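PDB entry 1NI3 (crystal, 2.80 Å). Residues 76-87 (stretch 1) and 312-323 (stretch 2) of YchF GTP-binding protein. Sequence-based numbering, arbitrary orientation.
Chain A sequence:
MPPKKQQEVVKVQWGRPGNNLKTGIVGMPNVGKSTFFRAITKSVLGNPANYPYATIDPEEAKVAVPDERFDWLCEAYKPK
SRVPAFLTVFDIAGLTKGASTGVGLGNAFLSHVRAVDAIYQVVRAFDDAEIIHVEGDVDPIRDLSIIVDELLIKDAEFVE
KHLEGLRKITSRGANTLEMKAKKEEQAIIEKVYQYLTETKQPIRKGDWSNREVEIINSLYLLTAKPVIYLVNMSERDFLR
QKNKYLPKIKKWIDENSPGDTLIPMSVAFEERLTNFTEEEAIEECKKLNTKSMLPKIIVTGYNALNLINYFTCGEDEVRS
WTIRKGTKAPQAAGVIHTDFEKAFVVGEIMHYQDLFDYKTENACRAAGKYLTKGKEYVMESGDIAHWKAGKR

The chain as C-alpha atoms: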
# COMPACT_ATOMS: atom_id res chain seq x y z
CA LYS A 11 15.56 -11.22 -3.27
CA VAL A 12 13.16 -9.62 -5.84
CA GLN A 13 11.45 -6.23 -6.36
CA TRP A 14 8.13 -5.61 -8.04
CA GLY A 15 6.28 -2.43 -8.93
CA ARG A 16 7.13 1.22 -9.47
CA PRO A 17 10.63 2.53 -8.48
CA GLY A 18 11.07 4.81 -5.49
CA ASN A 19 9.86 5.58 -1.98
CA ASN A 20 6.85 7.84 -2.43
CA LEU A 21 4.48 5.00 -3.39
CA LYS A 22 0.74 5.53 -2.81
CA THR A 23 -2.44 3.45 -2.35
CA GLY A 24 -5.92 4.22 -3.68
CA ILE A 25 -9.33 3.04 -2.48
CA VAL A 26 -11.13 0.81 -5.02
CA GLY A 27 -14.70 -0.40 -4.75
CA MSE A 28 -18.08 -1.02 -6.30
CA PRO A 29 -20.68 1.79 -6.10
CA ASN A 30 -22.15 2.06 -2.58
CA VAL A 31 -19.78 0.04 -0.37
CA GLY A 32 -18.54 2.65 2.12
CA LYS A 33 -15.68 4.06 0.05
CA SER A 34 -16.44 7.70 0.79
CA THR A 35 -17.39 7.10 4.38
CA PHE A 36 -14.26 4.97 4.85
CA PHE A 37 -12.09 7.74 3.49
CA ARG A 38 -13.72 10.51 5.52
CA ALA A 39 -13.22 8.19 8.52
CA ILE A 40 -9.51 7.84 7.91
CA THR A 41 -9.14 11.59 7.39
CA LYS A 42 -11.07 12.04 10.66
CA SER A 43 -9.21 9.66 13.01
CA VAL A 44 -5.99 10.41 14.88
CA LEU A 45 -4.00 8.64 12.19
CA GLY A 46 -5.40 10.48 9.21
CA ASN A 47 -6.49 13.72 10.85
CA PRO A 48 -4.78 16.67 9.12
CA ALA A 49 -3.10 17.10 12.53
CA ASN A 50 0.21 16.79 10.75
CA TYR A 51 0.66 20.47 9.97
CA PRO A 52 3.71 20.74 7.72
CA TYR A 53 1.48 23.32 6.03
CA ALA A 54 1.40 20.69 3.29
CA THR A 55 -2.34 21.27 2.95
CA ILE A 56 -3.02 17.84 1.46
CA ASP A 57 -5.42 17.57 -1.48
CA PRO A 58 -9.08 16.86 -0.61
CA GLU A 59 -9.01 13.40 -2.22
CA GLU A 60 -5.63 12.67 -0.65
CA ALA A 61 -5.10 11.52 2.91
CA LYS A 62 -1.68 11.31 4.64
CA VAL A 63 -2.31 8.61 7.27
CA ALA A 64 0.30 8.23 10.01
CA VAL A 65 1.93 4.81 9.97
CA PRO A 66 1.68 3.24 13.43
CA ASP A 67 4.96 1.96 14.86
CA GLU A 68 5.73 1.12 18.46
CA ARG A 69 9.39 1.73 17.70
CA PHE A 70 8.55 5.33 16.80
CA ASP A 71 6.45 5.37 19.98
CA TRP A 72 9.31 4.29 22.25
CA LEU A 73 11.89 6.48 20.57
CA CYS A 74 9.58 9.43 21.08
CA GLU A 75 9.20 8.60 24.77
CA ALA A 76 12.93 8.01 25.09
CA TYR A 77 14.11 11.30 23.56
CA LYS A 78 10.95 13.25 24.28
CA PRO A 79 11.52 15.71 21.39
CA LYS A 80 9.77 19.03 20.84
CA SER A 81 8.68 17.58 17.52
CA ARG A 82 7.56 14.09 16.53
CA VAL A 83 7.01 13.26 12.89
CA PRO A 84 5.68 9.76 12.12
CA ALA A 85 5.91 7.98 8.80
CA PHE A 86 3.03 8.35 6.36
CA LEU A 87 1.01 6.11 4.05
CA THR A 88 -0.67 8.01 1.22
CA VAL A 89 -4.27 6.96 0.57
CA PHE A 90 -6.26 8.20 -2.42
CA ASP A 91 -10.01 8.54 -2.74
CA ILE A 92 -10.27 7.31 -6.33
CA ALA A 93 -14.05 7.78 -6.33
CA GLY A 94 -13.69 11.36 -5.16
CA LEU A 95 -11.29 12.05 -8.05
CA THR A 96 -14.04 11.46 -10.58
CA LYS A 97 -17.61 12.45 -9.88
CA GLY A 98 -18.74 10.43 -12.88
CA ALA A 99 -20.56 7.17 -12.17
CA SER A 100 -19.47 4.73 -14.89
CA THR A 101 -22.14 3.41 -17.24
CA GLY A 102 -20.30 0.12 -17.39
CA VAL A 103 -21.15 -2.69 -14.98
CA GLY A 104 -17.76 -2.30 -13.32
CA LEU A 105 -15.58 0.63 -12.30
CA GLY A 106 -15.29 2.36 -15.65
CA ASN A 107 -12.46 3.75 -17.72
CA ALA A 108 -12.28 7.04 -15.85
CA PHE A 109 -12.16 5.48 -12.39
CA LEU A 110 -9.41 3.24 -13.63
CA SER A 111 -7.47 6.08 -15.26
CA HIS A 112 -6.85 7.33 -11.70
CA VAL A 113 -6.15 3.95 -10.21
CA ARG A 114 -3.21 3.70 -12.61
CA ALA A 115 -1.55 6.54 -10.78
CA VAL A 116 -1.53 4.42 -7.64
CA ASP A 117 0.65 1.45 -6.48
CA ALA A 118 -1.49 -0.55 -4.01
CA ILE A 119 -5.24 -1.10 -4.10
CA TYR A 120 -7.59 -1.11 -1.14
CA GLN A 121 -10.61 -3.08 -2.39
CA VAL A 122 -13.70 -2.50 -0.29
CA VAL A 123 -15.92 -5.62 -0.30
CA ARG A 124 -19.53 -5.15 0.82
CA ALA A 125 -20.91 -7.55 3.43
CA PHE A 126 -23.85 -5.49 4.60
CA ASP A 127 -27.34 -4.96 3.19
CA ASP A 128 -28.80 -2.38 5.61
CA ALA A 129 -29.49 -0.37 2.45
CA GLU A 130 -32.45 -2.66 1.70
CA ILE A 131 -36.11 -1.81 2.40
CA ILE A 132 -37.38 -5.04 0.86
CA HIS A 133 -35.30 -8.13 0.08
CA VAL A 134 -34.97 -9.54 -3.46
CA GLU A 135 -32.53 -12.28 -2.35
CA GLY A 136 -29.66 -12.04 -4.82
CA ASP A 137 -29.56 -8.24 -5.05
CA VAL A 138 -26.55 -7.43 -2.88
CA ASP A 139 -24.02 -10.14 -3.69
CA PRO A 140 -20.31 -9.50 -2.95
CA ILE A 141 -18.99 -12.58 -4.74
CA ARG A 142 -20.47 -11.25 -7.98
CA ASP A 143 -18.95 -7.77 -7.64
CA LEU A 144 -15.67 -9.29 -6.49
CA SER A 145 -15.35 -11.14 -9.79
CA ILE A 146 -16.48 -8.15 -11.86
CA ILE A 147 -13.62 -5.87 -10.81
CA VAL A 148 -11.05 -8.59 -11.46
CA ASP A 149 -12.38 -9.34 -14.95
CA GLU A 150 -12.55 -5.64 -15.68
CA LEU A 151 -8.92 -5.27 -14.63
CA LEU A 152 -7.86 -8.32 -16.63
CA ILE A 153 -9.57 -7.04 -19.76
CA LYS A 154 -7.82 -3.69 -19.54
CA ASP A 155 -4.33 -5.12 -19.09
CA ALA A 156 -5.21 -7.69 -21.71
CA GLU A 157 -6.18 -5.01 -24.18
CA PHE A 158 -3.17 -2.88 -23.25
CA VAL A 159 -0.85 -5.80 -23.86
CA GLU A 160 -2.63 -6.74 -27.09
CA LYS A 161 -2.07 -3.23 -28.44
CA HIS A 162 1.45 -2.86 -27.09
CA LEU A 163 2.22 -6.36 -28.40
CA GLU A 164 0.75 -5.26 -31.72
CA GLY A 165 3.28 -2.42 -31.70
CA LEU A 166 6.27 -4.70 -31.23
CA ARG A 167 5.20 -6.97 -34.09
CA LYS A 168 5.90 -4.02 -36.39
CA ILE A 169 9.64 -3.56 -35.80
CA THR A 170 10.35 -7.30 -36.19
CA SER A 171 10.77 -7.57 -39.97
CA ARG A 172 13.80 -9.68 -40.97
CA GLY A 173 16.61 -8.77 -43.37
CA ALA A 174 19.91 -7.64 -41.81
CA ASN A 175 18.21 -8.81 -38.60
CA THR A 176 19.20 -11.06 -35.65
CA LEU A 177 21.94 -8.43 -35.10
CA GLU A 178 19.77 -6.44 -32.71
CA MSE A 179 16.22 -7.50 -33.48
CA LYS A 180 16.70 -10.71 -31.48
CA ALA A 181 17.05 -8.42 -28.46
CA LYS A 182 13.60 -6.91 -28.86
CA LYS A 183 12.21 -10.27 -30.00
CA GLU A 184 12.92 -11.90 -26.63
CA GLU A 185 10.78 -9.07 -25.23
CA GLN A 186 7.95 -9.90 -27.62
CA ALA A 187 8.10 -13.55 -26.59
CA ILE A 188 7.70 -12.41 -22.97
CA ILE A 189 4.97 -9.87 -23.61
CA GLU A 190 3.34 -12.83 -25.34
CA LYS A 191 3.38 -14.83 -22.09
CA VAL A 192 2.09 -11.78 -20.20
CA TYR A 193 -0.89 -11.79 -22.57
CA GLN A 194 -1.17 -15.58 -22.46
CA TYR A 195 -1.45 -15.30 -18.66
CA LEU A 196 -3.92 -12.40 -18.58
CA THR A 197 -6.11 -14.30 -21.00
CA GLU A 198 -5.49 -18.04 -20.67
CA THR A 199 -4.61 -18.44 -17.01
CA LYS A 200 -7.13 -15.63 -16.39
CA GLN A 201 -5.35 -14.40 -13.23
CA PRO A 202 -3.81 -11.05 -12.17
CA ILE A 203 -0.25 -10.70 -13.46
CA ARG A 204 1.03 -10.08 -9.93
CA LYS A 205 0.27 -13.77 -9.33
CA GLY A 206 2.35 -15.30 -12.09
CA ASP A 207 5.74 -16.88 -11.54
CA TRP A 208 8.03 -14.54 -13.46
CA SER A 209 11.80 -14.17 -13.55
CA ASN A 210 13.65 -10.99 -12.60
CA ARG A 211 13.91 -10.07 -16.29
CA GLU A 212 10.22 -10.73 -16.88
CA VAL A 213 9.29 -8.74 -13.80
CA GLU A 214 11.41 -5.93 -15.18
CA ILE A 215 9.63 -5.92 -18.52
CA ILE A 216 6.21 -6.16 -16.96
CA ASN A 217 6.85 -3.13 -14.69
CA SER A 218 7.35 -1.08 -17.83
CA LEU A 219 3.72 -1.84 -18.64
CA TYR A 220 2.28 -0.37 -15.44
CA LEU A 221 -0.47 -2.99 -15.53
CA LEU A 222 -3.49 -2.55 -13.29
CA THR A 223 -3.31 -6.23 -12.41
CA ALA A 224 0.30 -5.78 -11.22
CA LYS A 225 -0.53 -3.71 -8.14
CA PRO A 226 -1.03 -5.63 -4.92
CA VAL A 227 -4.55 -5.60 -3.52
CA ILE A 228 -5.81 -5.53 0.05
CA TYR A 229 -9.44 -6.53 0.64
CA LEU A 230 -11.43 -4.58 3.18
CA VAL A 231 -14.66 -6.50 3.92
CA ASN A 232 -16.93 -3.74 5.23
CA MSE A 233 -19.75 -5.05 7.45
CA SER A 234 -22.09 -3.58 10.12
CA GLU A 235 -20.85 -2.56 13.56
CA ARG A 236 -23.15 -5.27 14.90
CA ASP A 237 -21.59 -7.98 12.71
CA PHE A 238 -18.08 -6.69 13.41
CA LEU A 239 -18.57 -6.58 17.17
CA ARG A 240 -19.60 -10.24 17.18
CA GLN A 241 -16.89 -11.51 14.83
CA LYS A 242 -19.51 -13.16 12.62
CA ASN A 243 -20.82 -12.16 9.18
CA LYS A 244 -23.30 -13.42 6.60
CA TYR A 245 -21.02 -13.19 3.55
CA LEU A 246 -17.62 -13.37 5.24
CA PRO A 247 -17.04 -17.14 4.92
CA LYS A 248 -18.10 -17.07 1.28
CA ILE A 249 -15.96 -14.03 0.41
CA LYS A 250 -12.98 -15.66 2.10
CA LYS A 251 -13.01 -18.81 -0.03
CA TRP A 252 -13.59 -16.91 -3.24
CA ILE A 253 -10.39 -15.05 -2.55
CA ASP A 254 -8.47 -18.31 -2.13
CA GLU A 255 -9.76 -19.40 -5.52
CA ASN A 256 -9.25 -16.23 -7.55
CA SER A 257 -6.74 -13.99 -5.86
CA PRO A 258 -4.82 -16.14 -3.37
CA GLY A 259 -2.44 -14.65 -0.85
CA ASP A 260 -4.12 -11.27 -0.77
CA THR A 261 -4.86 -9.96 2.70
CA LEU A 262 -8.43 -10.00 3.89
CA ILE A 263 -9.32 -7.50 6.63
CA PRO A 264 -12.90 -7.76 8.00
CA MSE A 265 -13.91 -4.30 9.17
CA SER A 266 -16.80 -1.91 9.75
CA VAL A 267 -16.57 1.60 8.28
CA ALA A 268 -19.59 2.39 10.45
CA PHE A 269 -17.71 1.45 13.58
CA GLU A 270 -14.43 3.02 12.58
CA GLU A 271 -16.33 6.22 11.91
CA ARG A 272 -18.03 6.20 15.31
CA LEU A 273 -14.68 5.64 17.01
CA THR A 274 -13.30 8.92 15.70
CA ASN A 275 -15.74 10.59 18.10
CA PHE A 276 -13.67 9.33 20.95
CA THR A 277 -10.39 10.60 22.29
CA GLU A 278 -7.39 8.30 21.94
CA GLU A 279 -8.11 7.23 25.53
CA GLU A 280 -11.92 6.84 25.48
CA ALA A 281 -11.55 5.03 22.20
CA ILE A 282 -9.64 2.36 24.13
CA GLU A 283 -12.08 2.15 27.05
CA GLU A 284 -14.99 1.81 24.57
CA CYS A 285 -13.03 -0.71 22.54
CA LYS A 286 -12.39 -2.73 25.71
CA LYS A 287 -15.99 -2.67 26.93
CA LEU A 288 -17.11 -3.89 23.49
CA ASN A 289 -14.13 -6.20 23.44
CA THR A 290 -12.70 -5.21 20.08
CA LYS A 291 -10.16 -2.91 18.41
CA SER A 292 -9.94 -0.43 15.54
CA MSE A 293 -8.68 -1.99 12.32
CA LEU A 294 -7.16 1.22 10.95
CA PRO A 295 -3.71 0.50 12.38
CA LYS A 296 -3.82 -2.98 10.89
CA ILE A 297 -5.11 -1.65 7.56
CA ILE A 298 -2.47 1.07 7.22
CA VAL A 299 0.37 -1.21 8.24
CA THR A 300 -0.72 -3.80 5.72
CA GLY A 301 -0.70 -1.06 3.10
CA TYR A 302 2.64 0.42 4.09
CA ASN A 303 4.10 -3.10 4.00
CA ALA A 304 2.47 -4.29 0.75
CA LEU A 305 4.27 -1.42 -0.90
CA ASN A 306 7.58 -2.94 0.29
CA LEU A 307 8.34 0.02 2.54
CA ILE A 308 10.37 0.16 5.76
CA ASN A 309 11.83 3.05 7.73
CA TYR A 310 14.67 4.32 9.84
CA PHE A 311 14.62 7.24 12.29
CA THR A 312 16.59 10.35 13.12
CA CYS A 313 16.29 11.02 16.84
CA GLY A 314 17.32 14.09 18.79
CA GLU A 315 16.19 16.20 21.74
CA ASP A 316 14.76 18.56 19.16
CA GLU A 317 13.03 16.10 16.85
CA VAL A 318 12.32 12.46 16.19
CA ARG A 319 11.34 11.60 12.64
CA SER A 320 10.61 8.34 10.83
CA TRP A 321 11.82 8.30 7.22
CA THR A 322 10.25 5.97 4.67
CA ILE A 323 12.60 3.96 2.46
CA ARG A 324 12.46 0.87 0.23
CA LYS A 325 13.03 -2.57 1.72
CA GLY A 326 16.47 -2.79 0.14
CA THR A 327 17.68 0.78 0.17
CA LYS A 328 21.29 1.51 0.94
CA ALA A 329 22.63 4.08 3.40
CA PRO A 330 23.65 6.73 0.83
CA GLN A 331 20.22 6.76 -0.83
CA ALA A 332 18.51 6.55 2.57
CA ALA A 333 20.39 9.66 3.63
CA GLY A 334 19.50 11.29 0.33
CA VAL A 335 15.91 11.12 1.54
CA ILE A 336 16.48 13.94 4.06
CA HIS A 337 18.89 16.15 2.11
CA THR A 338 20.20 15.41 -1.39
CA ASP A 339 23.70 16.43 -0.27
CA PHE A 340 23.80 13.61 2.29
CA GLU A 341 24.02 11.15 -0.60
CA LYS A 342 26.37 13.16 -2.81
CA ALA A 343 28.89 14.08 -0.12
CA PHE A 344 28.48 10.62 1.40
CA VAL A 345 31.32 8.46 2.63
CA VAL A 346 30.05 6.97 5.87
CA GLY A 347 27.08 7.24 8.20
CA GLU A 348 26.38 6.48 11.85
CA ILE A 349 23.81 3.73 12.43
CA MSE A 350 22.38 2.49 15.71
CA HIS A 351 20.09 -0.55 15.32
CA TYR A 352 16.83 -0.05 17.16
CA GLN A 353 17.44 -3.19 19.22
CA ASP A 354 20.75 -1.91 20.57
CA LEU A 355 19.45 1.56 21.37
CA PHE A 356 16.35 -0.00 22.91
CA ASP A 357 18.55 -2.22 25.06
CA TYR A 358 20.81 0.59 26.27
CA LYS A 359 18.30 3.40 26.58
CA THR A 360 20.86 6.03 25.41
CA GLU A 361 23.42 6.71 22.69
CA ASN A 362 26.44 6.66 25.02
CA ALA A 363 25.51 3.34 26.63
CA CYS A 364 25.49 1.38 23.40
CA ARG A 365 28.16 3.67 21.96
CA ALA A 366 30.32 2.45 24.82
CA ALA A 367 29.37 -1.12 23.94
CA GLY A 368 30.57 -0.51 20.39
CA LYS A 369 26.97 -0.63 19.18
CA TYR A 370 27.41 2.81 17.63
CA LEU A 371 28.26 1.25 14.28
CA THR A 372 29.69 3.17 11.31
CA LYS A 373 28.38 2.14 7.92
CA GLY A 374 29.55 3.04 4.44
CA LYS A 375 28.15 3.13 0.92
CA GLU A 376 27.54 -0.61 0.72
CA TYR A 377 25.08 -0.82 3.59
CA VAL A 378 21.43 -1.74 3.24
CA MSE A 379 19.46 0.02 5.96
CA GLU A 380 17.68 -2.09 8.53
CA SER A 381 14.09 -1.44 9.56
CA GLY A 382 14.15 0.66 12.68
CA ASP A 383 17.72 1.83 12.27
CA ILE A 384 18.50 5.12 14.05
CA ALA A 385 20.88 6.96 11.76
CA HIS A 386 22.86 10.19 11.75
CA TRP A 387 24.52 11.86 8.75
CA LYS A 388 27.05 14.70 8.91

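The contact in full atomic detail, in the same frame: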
# COMPACT_ATOMS: atom_id res chain seq x y z
N ALA A 76 11.54 8.05 24.69
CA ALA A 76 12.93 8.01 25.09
C ALA A 76 13.68 9.33 24.92
O ALA A 76 14.47 9.72 25.79
CB ALA A 76 13.63 6.92 24.30
N TYR A 77 13.44 10.03 23.81
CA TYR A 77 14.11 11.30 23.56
C TYR A 77 13.22 12.46 23.94
O TYR A 77 13.71 13.55 24.21
CB TYR A 77 14.48 11.47 22.08
CG TYR A 77 15.63 10.63 21.62
CD1 TYR A 77 15.52 9.25 21.52
CD2 TYR A 77 16.85 11.22 21.27
CE1 TYR A 77 16.60 8.47 21.10
CE2 TYR A 77 17.93 10.45 20.85
CZ TYR A 77 17.79 9.07 20.77
OH TYR A 77 18.86 8.30 20.38
N LYS A 78 11.92 12.21 23.95
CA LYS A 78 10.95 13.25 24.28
C LYS A 78 11.32 14.54 23.56
O LYS A 78 11.73 15.52 24.18
CB LYS A 78 10.92 13.48 25.79
CG LYS A 78 10.51 12.25 26.55
CD LYS A 78 10.21 12.57 27.99
CE LYS A 78 9.96 11.31 28.77
NZ LYS A 78 8.93 10.45 28.12
N PRO A 79 11.19 14.55 22.23
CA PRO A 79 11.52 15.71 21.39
C PRO A 79 10.38 16.72 21.30
O PRO A 79 9.21 16.38 21.50
CB PRO A 79 11.80 15.07 20.04
CG PRO A 79 10.73 14.02 20.00
CD PRO A 79 10.82 13.40 21.38
N LYS A 80 10.74 17.96 20.99
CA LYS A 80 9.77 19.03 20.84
C LYS A 80 8.84 18.67 19.69
O LYS A 80 7.66 18.99 19.71
CB LYS A 80 10.49 20.34 20.48
CG LYS A 80 11.49 20.81 21.51
CD LYS A 80 12.18 22.11 21.09
CE LYS A 80 13.14 22.56 22.18
NZ LYS A 80 13.81 23.85 21.87
N SER A 81 9.40 17.98 18.71
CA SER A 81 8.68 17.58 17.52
C SER A 81 8.74 16.09 17.24
O SER A 81 9.81 15.48 17.36
CB SER A 81 9.24 18.35 16.33
OG SER A 81 8.93 17.71 15.10
N ARG A 82 7.61 15.52 16.85
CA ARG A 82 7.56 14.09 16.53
C ARG A 82 6.87 13.96 15.19
O ARG A 82 5.71 14.33 15.04
CB ARG A 82 6.73 13.34 17.57
CG ARG A 82 7.05 13.72 18.99
CD ARG A 82 6.18 12.93 19.95
NE ARG A 82 6.59 13.12 21.33
CZ ARG A 82 6.19 12.36 22.35
NH1 ARG A 82 5.36 11.34 22.14
NH2 ARG A 82 6.62 12.61 23.57
N VAL A 83 7.59 13.44 14.20
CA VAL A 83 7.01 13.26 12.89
C VAL A 83 7.02 11.78 12.51
O VAL A 83 8.08 11.19 12.26
CB VAL A 83 7.78 14.05 11.82
CG1 VAL A 83 7.06 13.92 10.48
CG2 VAL A 83 7.89 15.50 12.24
N PRO A 84 5.84 11.17 12.47
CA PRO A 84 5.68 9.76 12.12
C PRO A 84 5.83 9.55 10.63
O PRO A 84 5.96 10.50 9.88
CB PRO A 84 4.26 9.45 12.59
CG PRO A 84 3.56 10.73 12.30
CD PRO A 84 4.54 11.75 12.84
N ALA A 85 5.80 8.30 10.21
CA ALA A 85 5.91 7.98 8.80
C ALA A 85 4.51 8.21 8.25
O ALA A 85 3.57 8.44 9.01
CB ALA A 85 6.31 6.52 8.62
N PHE A 86 4.35 8.14 6.93
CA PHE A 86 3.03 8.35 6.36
C PHE A 86 2.71 7.48 5.17
O PHE A 86 3.55 7.30 4.28
CB PHE A 86 2.84 9.81 5.98
CG PHE A 86 2.72 10.72 7.17
CD1 PHE A 86 3.82 11.42 7.64
CD2 PHE A 86 1.51 10.85 7.84
CE1 PHE A 86 3.72 12.24 8.78
CE2 PHE A 86 1.41 11.67 8.98
CZ PHE A 86 2.51 12.37 9.44
N LEU A 87 1.50 6.92 5.17
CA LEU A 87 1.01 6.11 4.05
C LEU A 87 -0.00 6.99 3.32
O LEU A 87 -0.97 7.49 3.91
CB LEU A 87 0.27 4.84 4.50
CG LEU A 87 -0.46 4.13 3.33
CD1 LEU A 87 0.57 3.58 2.36
CD2 LEU A 87 -1.35 3.01 3.84
N THR A 312 15.55 9.38 12.85
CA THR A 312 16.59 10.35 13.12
C THR A 312 16.12 11.00 14.41
O THR A 312 15.26 11.88 14.40
CB THR A 312 16.77 11.41 12.00
OG1 THR A 312 15.57 12.17 11.84
CG2 THR A 312 17.13 10.74 10.69
N CYS A 313 16.67 10.52 15.52
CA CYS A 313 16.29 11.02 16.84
C CYS A 313 17.18 12.15 17.35
O CYS A 313 18.35 12.26 16.99
CB CYS A 313 16.30 9.87 17.83
SG CYS A 313 15.46 8.44 17.17
N GLY A 314 16.60 12.97 18.21
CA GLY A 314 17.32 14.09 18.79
C GLY A 314 16.41 14.88 19.71
O GLY A 314 15.21 14.99 19.46
N GLU A 315 16.98 15.43 20.78
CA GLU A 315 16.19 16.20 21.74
C GLU A 315 15.24 17.16 21.05
O GLU A 315 14.17 17.46 21.56
CB GLU A 315 17.13 16.94 22.70
CG GLU A 315 18.11 16.03 23.45
CD GLU A 315 17.42 14.98 24.32
OE1 GLU A 315 16.63 15.36 25.21
OE2 GLU A 315 17.67 13.77 24.11
N ASP A 316 15.63 17.65 19.88
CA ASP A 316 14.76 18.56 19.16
C ASP A 316 13.66 17.82 18.41
O ASP A 316 12.48 18.11 18.56
CB ASP A 316 15.54 19.43 18.17
CG ASP A 316 16.06 20.71 18.80
OD1 ASP A 316 15.26 21.41 19.48
OD2 ASP A 316 17.26 21.02 18.62
N GLU A 317 14.04 16.83 17.61
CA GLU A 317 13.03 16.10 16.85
C GLU A 317 13.32 14.63 16.63
O GLU A 317 14.46 14.18 16.60
CB GLU A 317 12.85 16.79 15.49
CG GLU A 317 11.76 16.21 14.62
CD GLU A 317 11.81 16.77 13.20
OE1 GLU A 317 12.69 16.35 12.42
OE2 GLU A 317 10.97 17.65 12.89
N VAL A 318 12.24 13.88 16.46
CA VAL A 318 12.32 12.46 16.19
C VAL A 318 11.46 12.21 14.97
O VAL A 318 10.24 12.37 15.02
CB VAL A 318 11.79 11.65 17.37
CG1 VAL A 318 11.70 10.19 17.00
CG2 VAL A 318 12.68 11.86 18.57
N ARG A 319 12.09 11.85 13.86
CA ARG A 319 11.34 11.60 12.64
C ARG A 319 11.62 10.27 11.95
O ARG A 319 12.77 9.84 11.80
CB ARG A 319 11.59 12.73 11.65
CG ARG A 319 10.90 12.51 10.33
CD ARG A 319 10.91 13.77 9.50
NE ARG A 319 10.21 13.59 8.23
CZ ARG A 319 10.08 14.56 7.34
NH1 ARG A 319 10.60 15.76 7.60
NH2 ARG A 319 9.44 14.35 6.20
N SER A 320 10.54 9.62 11.52
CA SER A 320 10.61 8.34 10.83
C SER A 320 10.66 8.59 9.32
O SER A 320 9.76 9.22 8.77
CB SER A 320 9.37 7.50 11.15
OG SER A 320 9.40 6.28 10.47
N TRP A 321 11.69 8.09 8.66
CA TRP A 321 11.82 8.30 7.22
C TRP A 321 11.50 7.04 6.42
O TRP A 321 12.07 5.98 6.67
CB TRP A 321 13.23 8.79 6.89
CG TRP A 321 13.65 9.97 7.70
CD1 TRP A 321 14.10 9.97 9.00
CD2 TRP A 321 13.56 11.35 7.32
NE1 TRP A 321 14.29 11.26 9.44
CE2 TRP A 321 13.96 12.12 8.43
CE3 TRP A 321 13.16 12.00 6.15
CZ2 TRP A 321 13.99 13.52 8.40
CZ3 TRP A 321 13.19 13.40 6.12
CH2 TRP A 321 13.60 14.14 7.24
N THR A 322 10.60 7.15 5.46
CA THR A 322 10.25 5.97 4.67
C THR A 322 11.27 5.64 3.59
O THR A 322 11.71 6.52 2.85
CB THR A 322 8.89 6.14 3.99
OG1 THR A 322 7.86 6.18 4.99
CG2 THR A 322 8.63 4.99 3.03
N ILE A 323 11.66 4.38 3.49
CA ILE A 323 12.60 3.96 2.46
C ILE A 323 12.21 2.58 1.92
O ILE A 323 11.38 1.89 2.52
CB ILE A 323 14.07 3.92 3.00
CG1 ILE A 323 14.16 2.98 4.19
CG2 ILE A 323 14.52 5.32 3.37
CD1 ILE A 323 15.51 2.30 4.29
O HOH W 1 16.82 11.27 25.17
O HOH W 2 7.26 8.57 5.79

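Two segments whose touching residues are at least 234 apart in sequence meet as neighbouring parallel strands, with an aromatic and proline cluster packed at one end and water-mediated contacts at both ends. The contact buries 766 Å², both sides summed.

The contact is built on a short parallel ladder between strand 81-83 and the start of strand 317-323. Their axes lie 4.8 Å apart and run in nearly the same direction, at 2°. Ser 81 pairs with Glu 317, Arg 82 with Val 318, and Val 83 with Arg 319. Four backbone hydrogen bonds tie the ladder. Ser 81 N donates to Asp 316 O at 3.1 Å, and Val 318 N donates to Ser 81 O at 3.0 Å. Val 83 N then donates to Val 318 O at 3.0 Å, and Ser 320 N to Val 83 O at 3.0 Å. Ser 81 and Val 83 thus use both their N and O atoms, while Arg 82 lies between them without a backbone bond to this partner. Its CA instead makes a CA-H...O contact with Val 318 O at 3.5 Å.

The side chains alternate across the sheet. Ser 81, Val 83, Glu 317 and Arg 319 share one face. There Ser 81 OG donates a hydrogen bond to Glu 317 OE2 at 3.0 Å, adding a side-chain hydrogen bond to the first bridged pair, whose backbone bonds go from Ser 81 to Asp 316 and Val 318. Arg 319 is extended, and Val 83 CG1 lies over one face of its guanidinium. The aliphatic part of the arginine also packs on the valine, with Val 83 CB 3.8 Å from Arg 319 CG. Arg 82 and Val 318 occupy the other face. Val 318 is buried, as suits its small apolar side chain, whereas Arg 82 is exposed and adds little to the contact.

Before the ladder, the chain leaves its helix at Lys 78, which has positive phi. Tyr 77 and Pro 79 both point toward stretch 2. The tyrosine has the largest covered area of any residue here, 100 Å². Cys 313 CB sits over its ring face, 3.4 Å from the ring centroid, in a CH-pi contact, and Cys 313 SG lies over the face too, 4.4 Å from the centroid. Val 318 CG2 joins this apolar patch, 4.0 Å from Tyr 77 CB and 3.2 Å from Pro 79 CG. Proline offers a compact apolar ring for this buried site.

Charged groups lie at the margin. Lys 80 NZ forms a long salt bridge with Asp 316 OD1 at 3.7 Å; both residues are exposed. Glu 315 starts away from stretch 1, but its end comes nearer. A water donates to Glu 315 OE2 at 2.8 Å and to Ala 76 O at 2.9 Å.

Past Pro 84, the axis of the next strand, which includes Phe 86 and Leu 87, makes 45° with strand 317-323. Small residues fit together here: Ala 85 CB lies 3.6 Å from Ser 320 OG and 4.0 Å from Thr 322 OG1. A second water bridges Phe 86 N, at 3.2 Å, and Thr 322 OG1, at 2.6 Å.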